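Side-chain contacts in protein phosphatase 2C (Toxoplasma gondii, PDB 3D8K), which probably removes phosphate from phosphoserine and phosphothreonine residues of other proteins, as a metal-dependent phosphatase of the PP2C family: residues 196-199 against 200-203; 63-66 against 67-71; 152-155 against 156-159; 304-307 against 308-311. All blocks are in the same frame, centred on the assembly; numbering follows the deposited sequence.

Contact 1 (196-199 against 200-203). With SO4 (sulfate ion), chain G.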
loop_
_atom_site.group_PDB
_atom_site.type_symbol
_atom_site.label_atom_id
_atom_site.label_comp_id
_atom_site.label_asym_id
_atom_site.label_seq_id
_atom_site.Cartn_x
_atom_site.Cartn_y
_atom_site.Cartn_z
ATOM N N SER C 196 32.774 6.845 39.768
ATOM C CA SER C 196 32.557 5.677 40.606
ATOM C C SER C 196 32.968 4.417 39.876
ATOM O O SER C 196 33.321 3.426 40.506
ATOM C CB SER C 196 31.085 5.564 41.014
ATOM O OG SER C 196 30.743 6.519 41.998
ATOM N N SER C 197 32.930 4.455 38.550
ATOM C CA SER C 197 33.286 3.288 37.748
ATOM C C SER C 197 34.786 3.033 37.677
ATOM O O SER C 197 35.490 3.669 36.900
ATOM C CB SER C 197 32.732 3.437 36.331
ATOM O OG SER C 197 33.230 2.413 35.490
ATOM N N HIS C 198 35.268 2.087 38.479
ATOM C CA HIS C 198 36.690 1.765 38.493
ATOM C C HIS C 198 37.278 1.779 37.088
ATOM O O HIS C 198 38.351 2.334 36.875
ATOM C CB HIS C 198 36.946 0.393 39.125
ATOM C CG HIS C 198 38.396 0.012 39.162
ATOM N ND1 HIS C 198 39.344 0.748 39.847
ATOM C CD2 HIS C 198 39.067 -1.009 38.578
ATOM C CE1 HIS C 198 40.532 0.197 39.682
ATOM N NE2 HIS C 198 40.393 -0.870 38.917
ATOM N N LYS C 199 36.581 1.179 36.128
ATOM C CA LYS C 199 37.095 1.147 34.766
ATOM C C LYS C 199 37.157 2.537 34.125
ATOM O O LYS C 199 38.175 2.908 33.536
ATOM C CB LYS C 199 36.258 0.201 33.901
ATOM C CG LYS C 199 36.383 -1.278 34.282
ATOM C CD LYS C 199 37.617 -1.949 33.683
ATOM C CE LYS C 199 37.518 -2.025 32.157
ATOM N NZ LYS C 199 38.694 -2.700 31.529
ATOM N N GLU C 200 36.082 3.307 34.249
ATOM C CA GLU C 200 36.037 4.643 33.666
ATOM C C GLU C 200 37.104 5.570 34.228
ATOM O O GLU C 200 37.898 6.155 33.495
ATOM C CB GLU C 200 34.657 5.251 33.885
ATOM C CG GLU C 200 33.611 4.621 33.011
ATOM C CD GLU C 200 33.952 4.781 31.552
ATOM O OE1 GLU C 200 34.021 5.931 31.089
ATOM O OE2 GLU C 200 34.162 3.763 30.869
ATOM N N ARG C 201 37.095 5.706 35.543
ATOM C CA ARG C 201 38.045 6.534 36.252
ATOM C C ARG C 201 39.443 6.091 35.825
ATOM O O ARG C 201 40.352 6.904 35.671
ATOM C CB ARG C 201 37.853 6.310 37.748
ATOM C CG ARG C 201 38.620 7.228 38.662
ATOM C CD ARG C 201 38.930 6.513 39.983
ATOM N NE ARG C 201 37.796 5.765 40.530
ATOM C CZ ARG C 201 37.776 4.445 40.689
ATOM N NH1 ARG C 201 38.827 3.713 40.346
ATOM N NH2 ARG C 201 36.700 3.851 41.187
ATOM N N HIS C 202 39.617 4.796 35.623
ATOM C CA HIS C 202 40.917 4.304 35.224
ATOM C C HIS C 202 41.274 4.723 33.799
ATOM O O HIS C 202 42.345 5.287 33.566
ATOM C CB HIS C 202 40.983 2.789 35.350
ATOM C CG HIS C 202 42.379 2.275 35.423
ATOM N ND1 HIS C 202 43.277 2.423 34.386
ATOM C CD2 HIS C 202 43.065 1.694 36.436
ATOM C CE1 HIS C 202 44.456 1.959 34.759
ATOM N NE2 HIS C 202 44.355 1.511 35.999
ATOM N N ARG C 203 40.382 4.445 32.851
ATOM C CA ARG C 203 40.610 4.819 31.461
ATOM C C ARG C 203 41.023 6.279 31.371
ATOM O O ARG C 203 42.105 6.603 30.888
ATOM C CB ARG C 203 39.339 4.619 30.626
ATOM C CG ARG C 203 39.449 5.194 29.211
ATOM C CD ARG C 203 38.230 4.892 28.365
ATOM N NE ARG C 203 37.028 5.516 28.906
ATOM C CZ ARG C 203 36.819 6.826 28.921
ATOM N NH1 ARG C 203 37.731 7.642 28.417
ATOM N NH2 ARG C 203 35.711 7.320 29.455
HETATM S S SO4 G . 41.875 5.217 41.277
HETATM O O1 SO4 G . 43.082 5.848 40.730
HETATM O O2 SO4 G . 42.268 4.249 42.325
HETATM O O3 SO4 G . 41.009 6.244 41.863
HETATM O O4 SO4 G . 41.172 4.517 40.190
#
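Both H198 and R201 send CG anti to their backbone N (chi1 180° and -172°), and a bend at chi3 then folds the R201 guanidinium back towards the imidazole. They meet on the first turn of helix 198-206, where S197 is the N-cap: its OG accepts the amide of E200, with 3.2 Å from E200 N to S197 OG, while S197 O takes the R201 amide in the first ordinary helical bond. R201 NH1 donates to H198 ND1 over 3.1 Å, lying somewhat out of the imidazole plane, whereas ND1 sits at the guanidinium edge. The same NH1 turns to sulfate atom O4; that bond is modelled too short to trust in length, and the sulfate probably comes from the crystallisation liquor. A turn further on, H202 points its ring edge at the H198 face in an offset edge-to-face pair, the centroids 5.9 Å apart. On a different flank E200, the buried residue of the group, bends at chi2 and forms a salt bridge with R203. T227 supports both partners, its OG1 bonding E200 OE1 and its O bonding R203 NH2. R203 NH2 reaches E200 OE1 on the syn side of the carboxylate, at 2.7 Å.

Contact 2 (63-66 against 67-71)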
loop_
_atom_site.group_PDB
_atom_site.type_symbol
_atom_site.label_atom_id
_atom_site.label_comp_id
_atom_site.label_asym_id
_atom_site.label_seq_id
_atom_site.Cartn_x
_atom_site.Cartn_y
_atom_site.Cartn_z
ATOM N N ALA C 63 21.376 18.061 23.486
ATOM C CA ALA C 63 20.426 16.971 23.641
ATOM C C ALA C 63 19.402 17.060 22.506
ATOM O O ALA C 63 19.169 16.093 21.788
ATOM C CB ALA C 63 19.734 17.088 24.966
HETATM N N MSE C 64 18.823 18.246 22.344
HETATM C CA MSE C 64 17.798 18.515 21.330
HETATM C C MSE C 64 18.178 18.252 19.880
HETATM O O MSE C 64 17.309 18.006 19.061
HETATM C CB MSE C 64 17.289 19.951 21.454
HETATM C CG MSE C 64 16.115 20.243 20.570
HETATM SE SE MSE C 64 14.563 19.050 20.928
HETATM C CE MSE C 64 13.991 19.900 22.638
ATOM N N TRP C 65 19.466 18.312 19.567
ATOM C CA TRP C 65 19.942 18.052 18.211
ATOM C C TRP C 65 19.902 16.546 18.030
ATOM O O TRP C 65 19.491 16.015 16.997
ATOM C CB TRP C 65 21.386 18.527 18.073
ATOM C CG TRP C 65 21.980 18.300 16.720
ATOM C CD1 TRP C 65 21.921 19.137 15.650
ATOM C CD2 TRP C 65 22.714 17.152 16.289
ATOM N NE1 TRP C 65 22.576 18.588 14.581
ATOM C CE2 TRP C 65 23.082 17.362 14.947
ATOM C CE3 TRP C 65 23.119 15.961 16.918
ATOM C CZ2 TRP C 65 23.810 16.430 14.203
ATOM C CZ3 TRP C 65 23.848 15.025 16.182
ATOM C CH2 TRP C 65 24.192 15.270 14.838
ATOM N N LEU C 66 20.353 15.863 19.069
ATOM C CA LEU C 66 20.394 14.418 19.069
ATOM C C LEU C 66 19.008 13.804 18.943
ATOM O O LEU C 66 18.760 12.973 18.072
ATOM C CB LEU C 66 21.056 13.935 20.352
ATOM C CG LEU C 66 22.523 14.317 20.514
ATOM C CD1 LEU C 66 22.958 13.994 21.922
ATOM C CD2 LEU C 66 23.371 13.587 19.502
ATOM N N ALA C 67 18.106 14.219 19.824
ATOM C CA ALA C 67 16.750 13.698 19.822
ATOM C C ALA C 67 16.033 13.889 18.487
ATOM O O ALA C 67 15.140 13.108 18.155
ATOM C CB ALA C 67 15.945 14.330 20.951
ATOM N N GLN C 68 16.416 14.906 17.719
ATOM C CA GLN C 68 15.772 15.128 16.429
ATOM C C GLN C 68 16.611 14.700 15.217
ATOM O O GLN C 68 16.182 14.844 14.076
ATOM C CB GLN C 68 15.338 16.591 16.298
ATOM C CG GLN C 68 16.453 17.617 16.381
ATOM C CD GLN C 68 15.978 18.930 17.005
ATOM O OE1 GLN C 68 16.737 19.902 17.098
ATOM N NE2 GLN C 68 14.719 18.954 17.449
ATOM N N ASN C 69 17.791 14.145 15.465
ATOM C CA ASN C 69 18.662 13.692 14.386
ATOM C C ASN C 69 19.028 12.221 14.501
ATOM O O ASN C 69 19.611 11.654 13.583
ATOM C CB ASN C 69 19.959 14.503 14.369
ATOM C CG ASN C 69 19.776 15.883 13.786
ATOM O OD1 ASN C 69 19.452 16.031 12.609
ATOM N ND2 ASN C 69 19.976 16.907 14.609
ATOM N N VAL C 70 18.688 11.595 15.621
ATOM C CA VAL C 70 19.067 10.206 15.815
ATOM C C VAL C 70 18.428 9.169 14.884
ATOM O O VAL C 70 19.109 8.244 14.419
ATOM C CB VAL C 70 18.871 9.779 17.284
ATOM C CG1 VAL C 70 17.397 9.708 17.635
ATOM C CG2 VAL C 70 19.573 8.454 17.509
HETATM N N MSE C 71 17.135 9.309 14.606
HETATM C CA MSE C 71 16.472 8.365 13.718
HETATM C C MSE C 71 17.043 8.472 12.286
HETATM O O MSE C 71 16.889 7.550 11.471
HETATM C CB MSE C 71 14.964 8.605 13.742
HETATM C CG MSE C 71 14.319 8.340 15.101
HETATM SE SE MSE C 71 14.458 6.456 15.662
HETATM C CE MSE C 71 15.446 6.811 17.310
#
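N69 lies across one face of the W65 indole, four residues earlier in the same helix, and its side chain can be walked atom by atom over the rings. CB stands over the six-membered ring of W65, 4.1 Å from its centroid and almost exactly on the normal, a CH-pi contact. CG comes next, leaning inward until it is 3.8 Å from W65 CE2, one of the two atoms shared by the rings. The tip, ND2, is poised 2.9 Å above the indole plane on the pyrrole side. From there it donates to the backbone, with 2.6 Å between N69 ND2 and W65 O, the donor tilted from the carbonyl plane. Anti to the carbonyl carbon at chi1 -76°, CG is aimed back along the helix, which lets one amide nitrogen meet both the ring and the carbonyl of W65. This is helix 61-74 of the PP2C beta-sandwich, set against F54 of strand 48-55 and V35 of strand 35-41 through A63 and A67, while W65 and L66 turn to helix 82-97. L66 O takes two amides, those of N69 and V70; the V70 N to L66 O bond measures 2.8 Å. The M64 and Q68 side chains cross at about a right angle, though Q68 is modelled too close to M64 O for its placing to be sure.

Contact 3 (152-155 against 156-159)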
loop_
_atom_site.group_PDB
_atom_site.type_symbol
_atom_site.label_atom_id
_atom_site.label_comp_id
_atom_site.label_asym_id
_atom_site.label_seq_id
_atom_site.Cartn_x
_atom_site.Cartn_y
_atom_site.Cartn_z
ATOM N N ALA C 152 24.659 -22.496 27.525
ATOM C CA ALA C 152 24.211 -22.629 26.148
ATOM C C ALA C 152 22.686 -22.781 26.237
ATOM O O ALA C 152 22.164 -23.883 26.424
ATOM C CB ALA C 152 24.846 -23.856 25.507
HETATM N N MSE C 153 21.998 -21.648 26.129
HETATM C CA MSE C 153 20.542 -21.569 26.215
HETATM C C MSE C 153 19.858 -21.894 24.899
HETATM O O MSE C 153 20.171 -21.307 23.869
HETATM C CB MSE C 153 20.148 -20.161 26.675
HETATM C CG MSE C 153 18.683 -19.823 26.557
HETATM SE SE MSE C 153 17.552 -20.865 27.712
HETATM C CE MSE C 153 17.832 -19.858 29.334
ATOM N N ASN C 154 18.928 -22.842 24.934
ATOM C CA ASN C 154 18.193 -23.224 23.733
ATOM C C ASN C 154 16.749 -22.804 23.949
ATOM O O ASN C 154 15.987 -23.525 24.594
ATOM C CB ASN C 154 18.247 -24.734 23.508
ATOM C CG ASN C 154 17.671 -25.138 22.163
ATOM O OD1 ASN C 154 16.763 -24.488 21.652
ATOM N ND2 ASN C 154 18.185 -26.223 21.588
ATOM N N PHE C 155 16.376 -21.641 23.421
ATOM C CA PHE C 155 15.022 -21.126 23.581
ATOM C C PHE C 155 14.001 -22.036 22.945
ATOM O O PHE C 155 12.838 -22.023 23.317
ATOM C CB PHE C 155 14.904 -19.735 22.963
ATOM C CG PHE C 155 15.772 -18.706 23.623
ATOM C CD1 PHE C 155 15.412 -18.155 24.844
ATOM C CD2 PHE C 155 16.963 -18.306 23.031
ATOM C CE1 PHE C 155 16.226 -17.224 25.469
ATOM C CE2 PHE C 155 17.784 -17.374 23.646
ATOM C CZ PHE C 155 17.414 -16.830 24.869
ATOM N N ARG C 156 14.440 -22.826 21.980
ATOM C CA ARG C 156 13.549 -23.741 21.291
ATOM C C ARG C 156 13.014 -24.780 22.276
ATOM O O ARG C 156 11.915 -25.297 22.102
ATOM C CB ARG C 156 14.300 -24.426 20.141
ATOM C CG ARG C 156 15.314 -23.512 19.427
ATOM C CD ARG C 156 15.817 -24.095 18.106
ATOM N NE ARG C 156 14.761 -24.111 17.093
ATOM C CZ ARG C 156 14.149 -23.021 16.636
ATOM N NH1 ARG C 156 14.489 -21.825 17.099
ATOM N NH2 ARG C 156 13.188 -23.126 15.725
ATOM N N ARG C 157 13.792 -25.074 23.312
ATOM C CA ARG C 157 13.394 -26.057 24.312
ATOM C C ARG C 157 13.235 -25.423 25.695
ATOM O O ARG C 157 13.488 -26.056 26.725
ATOM C CB ARG C 157 14.412 -27.206 24.357
ATOM C CG ARG C 157 15.826 -26.789 24.734
ATOM C CD ARG C 157 16.858 -27.851 24.344
ATOM N NE ARG C 157 18.211 -27.462 24.746
ATOM C CZ ARG C 157 19.327 -27.984 24.248
ATOM N NH1 ARG C 157 19.271 -28.930 23.316
ATOM N NH2 ARG C 157 20.504 -27.554 24.678
ATOM N N ASP C 158 12.805 -24.165 25.697
ATOM C CA ASP C 158 12.573 -23.415 26.929
ATOM C C ASP C 158 11.060 -23.255 27.073
ATOM O O ASP C 158 10.377 -22.841 26.134
ATOM C CB ASP C 158 13.232 -22.032 26.846
ATOM C CG ASP C 158 13.252 -21.307 28.183
ATOM O OD1 ASP C 158 12.384 -21.595 29.040
ATOM O OD2 ASP C 158 14.129 -20.438 28.370
ATOM N N PRO C 159 10.515 -23.597 28.247
ATOM C CA PRO C 159 9.076 -23.487 28.505
ATOM C C PRO C 159 8.625 -22.042 28.441
ATOM O O PRO C 159 7.741 -21.684 27.663
ATOM C CB PRO C 159 8.939 -24.063 29.908
ATOM C CG PRO C 159 10.066 -25.053 29.977
ATOM C CD PRO C 159 11.191 -24.270 29.366
#
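N154 and R157 cross at about a right angle, the asparagine amide standing over one face of the guanidinium with the two planes 43° apart. N154 ND2 is 3.1 Å above the guanidinium plane, displaced towards its rim, while N154 CB meets R157 NE. The arginine gets there because its CG takes the position between backbone N and carbonyl carbon (chi1 61°) and the chain then runs extended to NE, back alongside the strand it has just left. ND2 and the guanidinium nitrogens are all donors, so no bond joins them; the two groups meet by van der Waals contact, the amide tilted over the rim of one face. A second pair crosses obliquely: M153, a selenomethionine, bends at chi2 and chi3 until SE lies 3.5 Å from D158 OD2. That oxygen has its stronger partner in the hydroxyl of Y260. M153 CG also covers a face of the F155 ring, 3.6 Å above it, and F155 meets F258 edge-to-face. R156 leads off in another direction and packs against E83 of the second subunit. Beneath the side chains, R157 N donates to N154 O at 3.0 Å, and D158 N bonds weakly to F155 O at 3.2 Å. Bonds spanning three residues like these mark a short 3-10 turn, here ending the edge strand 150-154 of the three-stranded antiparallel sheet.

Contact 4 (304-307 against 308-311)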
loop_
_atom_site.group_PDB
_atom_site.type_symbol
_atom_site.label_atom_id
_atom_site.label_comp_id
_atom_site.label_asym_id
_atom_site.label_seq_id
_atom_site.Cartn_x
_atom_site.Cartn_y
_atom_site.Cartn_z
ATOM N N VAL C 304 8.655 10.031 38.734
ATOM C CA VAL C 304 8.853 11.476 38.703
ATOM C C VAL C 304 8.544 12.066 40.076
ATOM O O VAL C 304 9.400 12.681 40.715
ATOM C CB VAL C 304 7.936 12.132 37.647
ATOM C CG1 VAL C 304 8.190 13.642 37.584
ATOM C CG2 VAL C 304 8.176 11.488 36.284
ATOM N N VAL C 305 7.319 11.849 40.537
ATOM C CA VAL C 305 6.899 12.351 41.830
ATOM C C VAL C 305 7.846 11.905 42.932
ATOM O O VAL C 305 8.301 12.714 43.735
ATOM C CB VAL C 305 5.488 11.865 42.167
ATOM C CG1 VAL C 305 5.066 12.389 43.526
ATOM C CG2 VAL C 305 4.522 12.345 41.106
ATOM N N ASN C 306 8.144 10.611 42.959
ATOM C CA ASN C 306 9.021 10.050 43.973
ATOM C C ASN C 306 10.416 10.665 43.969
ATOM O O ASN C 306 10.989 10.924 45.027
ATOM C CB ASN C 306 9.121 8.541 43.784
ATOM C CG ASN C 306 7.807 7.827 44.029
ATOM O OD1 ASN C 306 7.648 6.672 43.643
ATOM N ND2 ASN C 306 6.865 8.500 44.677
ATOM N N ALA C 307 10.973 10.883 42.780
ATOM C CA ALA C 307 12.302 11.478 42.676
ATOM C C ALA C 307 12.159 12.900 43.164
ATOM O O ALA C 307 13.110 13.516 43.632
ATOM C CB ALA C 307 12.788 11.467 41.235
ATOM N N LYS C 308 10.948 13.420 43.039
ATOM C CA LYS C 308 10.657 14.765 43.489
ATOM C C LYS C 308 10.371 14.633 44.988
ATOM O O LYS C 308 10.494 15.593 45.740
ATOM C CB LYS C 308 9.436 15.301 42.731
ATOM C CG LYS C 308 9.453 16.797 42.427
ATOM C CD LYS C 308 9.450 17.637 43.709
ATOM C CE LYS C 308 9.290 19.123 43.417
ATOM N NZ LYS C 308 8.012 19.409 42.687
ATOM N N ARG C 309 10.010 13.420 45.410
ATOM C CA ARG C 309 9.713 13.140 46.813
ATOM C C ARG C 309 11.036 13.079 47.538
ATOM O O ARG C 309 11.152 13.496 48.690
ATOM C CB ARG C 309 8.979 11.811 46.961
ATOM C CG ARG C 309 8.386 11.602 48.345
ATOM C CD ARG C 309 6.888 11.356 48.248
ATOM N NE ARG C 309 6.591 10.063 47.638
ATOM C CZ ARG C 309 5.383 9.683 47.232
ATOM N NH1 ARG C 309 4.343 10.499 47.360
ATOM N NH2 ARG C 309 5.214 8.478 46.705
ATOM N N ARG C 310 12.027 12.508 46.865
ATOM C CA ARG C 310 13.376 12.475 47.406
ATOM C C ARG C 310 13.796 13.852 46.893
ATOM O O ARG C 310 13.034 14.481 46.158
ATOM C CB ARG C 310 14.200 11.348 46.763
ATOM C CG ARG C 310 13.777 9.948 47.206
ATOM C CD ARG C 310 14.573 8.820 46.544
ATOM N NE ARG C 310 14.240 8.644 45.136
ATOM C CZ ARG C 310 15.013 9.040 44.134
ATOM N NH1 ARG C 310 16.169 9.627 44.385
ATOM N NH2 ARG C 310 14.623 8.870 42.885
ATOM N N LYS C 311 14.959 14.357 47.257
ATOM C CA LYS C 311 15.289 15.678 46.754
ATOM C C LYS C 311 15.515 15.718 45.245
ATOM O O LYS C 311 16.060 14.786 44.650
ATOM C CB LYS C 311 16.506 16.240 47.483
ATOM C CG LYS C 311 16.142 17.250 48.562
ATOM C CD LYS C 311 15.557 18.521 47.962
ATOM C CE LYS C 311 15.333 19.575 49.029
ATOM N NZ LYS C 311 14.361 19.107 50.045
#
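K308 N donates to V304 O at 2.9 Å, a regular helical bond, and it also leans weakly on V305 O. N306 O is the busiest acceptor: R310 N reaches it at 2.6 Å, with an N-H...O angle of 149°, and R309 N adds a weak bond. Weak bonds three residues back thus accompany the four-back bonds near the end of helix 296-309, and R310 is the first residue to leave helical backbone angles. The N306 amide and R309 guanidinium lie side by side, pointing the same way, their planes 31° apart. As modelled, N306 ND2 and R309 NH2 are two donors set very close, so this closeness is doubtful and no bond can be assigned to it. R310 folds back: with chi3 at -72° its chain lays one face of the guanidinium over A307 CA, and R310 NH2, 3.6 Å from A307 CB, makes a weak hydrogen bond to A272 O. The R310 side chain also touches H275 and F276 in a loop. On the inner side V304 meets T318 of strand 316-322 and L354 and Q356 of strand 349-356, A307 rests on I316, and N306 touches Y289, just beyond helix 279-288.

None of the four contacts touches another; the closest, contacts 1 and 4, are about 15 Å apart at their nearest atoms. Contact 2 is the most inward, 14 Å from the chain centre, and joins a helix to the six-stranded sheet; contact 4, partly buried, does the like for the eight-stranded one. Contacts 1 and 3 are on the surface, and contacts 2 and 3 fall on opposite sides of the chain's centre. Chemistry follows position: contact 1, at a helix start, shows a cap, an ion pair and an Arg-His bond, with a probably adventitious sulfate beside it; contact 4, at a helix end, a carbonyl that takes two amides; contact 2 an aromatic face inside a helix; contact 3, beyond an edge strand, a tilted amide-guanidinium contact and 3-10 backbone bonds.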